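Local coordinates for 6-pyruvoyl tetrahydropterin synthase (Plasmodium falciparum, PDB 1Y13), which belongs to the 6-pyruvoyl tetrahydropterin synthase family of pterin enzymes and, in this model, carries zinc ions and biopterin, at residues M150-S153 against L154-R158. Residues are numbered along the deposited sequence; the frame is centred on the assembly and turned at random.
Sequences MDVS and LLKSR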
loop_
_atom_site.group_PDB
_atom_site.type_symbol
_atom_site.label_atom_id
_atom_site.label_comp_id
_atom_site.label_asym_id
_atom_site.label_seq_id
_atom_site.Cartn_x
_atom_site.Cartn_y
_atom_site.Cartn_z
HETATM N N MSE A 150 2.715 -28.272 -5.669
HETATM C CA MSE A 150 2.647 -27.942 -7.100
HETATM C C MSE A 150 3.109 -29.084 -7.966
HETATM O O MSE A 150 2.870 -29.093 -9.173
HETATM C CB MSE A 150 3.472 -26.706 -7.406
HETATM C CG MSE A 150 2.870 -25.494 -6.796
HETATM SE SE MSE A 150 3.818 -23.969 -7.455
HETATM C CE MSE A 150 5.515 -24.031 -6.315
ATOM N N ASP A 151 3.776 -30.046 -7.340
ATOM C CA ASP A 151 4.219 -31.241 -8.022
ATOM C C ASP A 151 5.393 -30.909 -8.934
ATOM O O ASP A 151 5.224 -30.268 -9.975
ATOM C CB ASP A 151 3.062 -31.852 -8.832
ATOM C CG ASP A 151 3.490 -33.062 -9.657
ATOM O OD1 ASP A 151 4.252 -33.912 -9.135
ATOM O OD2 ASP A 151 3.054 -33.172 -10.830
ATOM N N VAL A 152 6.575 -31.407 -8.571
ATOM C CA VAL A 152 7.801 -31.117 -9.324
ATOM C C VAL A 152 7.759 -31.498 -10.818
ATOM O O VAL A 152 8.431 -30.856 -11.635
ATOM C CB VAL A 152 9.040 -31.728 -8.619
ATOM C CG1 VAL A 152 9.014 -33.273 -8.691
ATOM C CG2 VAL A 152 10.342 -31.154 -9.205
ATOM N N SER A 153 6.987 -32.523 -11.186
ATOM C CA SER A 153 6.931 -32.974 -12.587
ATOM C C SER A 153 6.033 -32.089 -13.460
ATOM O O SER A 153 6.285 -31.949 -14.665
ATOM C CB SER A 153 6.504 -34.447 -12.689
ATOM O OG SER A 153 5.120 -34.608 -12.418
ATOM N N LEU A 154 4.986 -31.518 -12.856
ATOM C CA LEU A 154 4.200 -30.451 -13.496
ATOM C C LEU A 154 5.110 -29.278 -13.836
ATOM O O LEU A 154 5.146 -28.819 -14.984
ATOM C CB LEU A 154 3.048 -29.945 -12.602
ATOM C CG LEU A 154 2.338 -28.683 -13.162
ATOM C CD1 LEU A 154 1.537 -28.981 -14.462
ATOM C CD2 LEU A 154 1.441 -28.037 -12.112
ATOM N N LEU A 155 5.846 -28.805 -12.840
ATOM C CA LEU A 155 6.756 -27.684 -13.029
ATOM C C LEU A 155 7.754 -27.946 -14.154
ATOM O O LEU A 155 7.982 -27.073 -14.997
ATOM C CB LEU A 155 7.472 -27.330 -11.719
ATOM C CG LEU A 155 6.516 -27.007 -10.573
ATOM C CD1 LEU A 155 7.244 -26.966 -9.239
ATOM C CD2 LEU A 155 5.699 -25.701 -10.823
ATOM N N LYS A 156 8.317 -29.153 -14.186
ATOM C CA LYS A 156 9.264 -29.542 -15.228
ATOM C C LYS A 156 8.660 -29.641 -16.621
ATOM O O LYS A 156 9.329 -29.323 -17.603
ATOM C CB LYS A 156 9.941 -30.879 -14.900
ATOM C CG LYS A 156 10.728 -30.894 -13.594
ATOM C CD LYS A 156 11.762 -29.764 -13.486
ATOM C CE LYS A 156 12.876 -30.159 -12.498
ATOM N NZ LYS A 156 13.623 -31.371 -13.001
ATOM N N SER A 157 7.425 -30.128 -16.723
ATOM C CA SER A 157 6.758 -30.211 -18.033
ATOM C C SER A 157 6.497 -28.807 -18.629
ATOM O O SER A 157 6.459 -28.632 -19.850
ATOM C CB SER A 157 5.453 -31.015 -17.938
ATOM O OG SER A 157 4.519 -30.398 -17.058
ATOM N N ARG A 158 6.333 -27.814 -17.755
ATOM C CA ARG A 158 6.146 -26.429 -18.183
ATOM C C ARG A 158 7.476 -25.678 -18.279
ATOM O O ARG A 158 7.514 -24.513 -18.649
ATOM C CB ARG A 158 5.135 -25.706 -17.271
ATOM C CG ARG A 158 3.747 -26.360 -17.334
ATOM C CD ARG A 158 2.644 -25.517 -16.724
ATOM N NE ARG A 158 2.489 -24.231 -17.403
ATOM C CZ ARG A 158 1.604 -23.949 -18.359
ATOM N NH1 ARG A 158 0.739 -24.858 -18.789
ATOM N NH2 ARG A 158 1.577 -22.724 -18.873
#
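Asp-151 O takes the amide of Leu-155 at 3.3 Å in an almost straight bond (N-H...O 170°) that opens the first turn of the short helix 152-157. Lys-156 N to Val-152 O and Ser-157 N to Ser-153 O carry the same i to i+4 pattern onward. Asp-151 itself sits at the joint with the preceding helix 135-150: its positive phi breaks the helical path, and it then serves as N-cap of the next helix. With CG swung opposite the backbone N (chi1 176°), its carboxylate comes back over the new helix start, where OD2 accepts from Leu-154 N at 3.3 Å. That amide meets OD2 from above the carboxylate plane and the bond is bent, at 140°. The Leu-154 side chain crosses the aspartate at about a right angle, and its CD2 lies 3.4 Å from Met-150 O; it also touches Ile-70, which lines a biopterin pocket. On the buried side, selenomethionine Met-150 sets CB 4.2 Å from Leu-155 CD2, and both side chains reach Ile-163 of strand 162-168. On the outer side, the bent Lys-156 chain passes close to Val-152 O, CG 3.0 Å from it, before its end leads away. At the far end Ser-157 OG donates to Leu-154 O at 2.7 Å, a carbonyl that also receives Arg-158 N. The aspartate thus satisfies a first-turn amide, and its negative charge would probably suit the helix dipole, while Met-150 and Leu-155 pack the junction between the two helices onto strand 162-168.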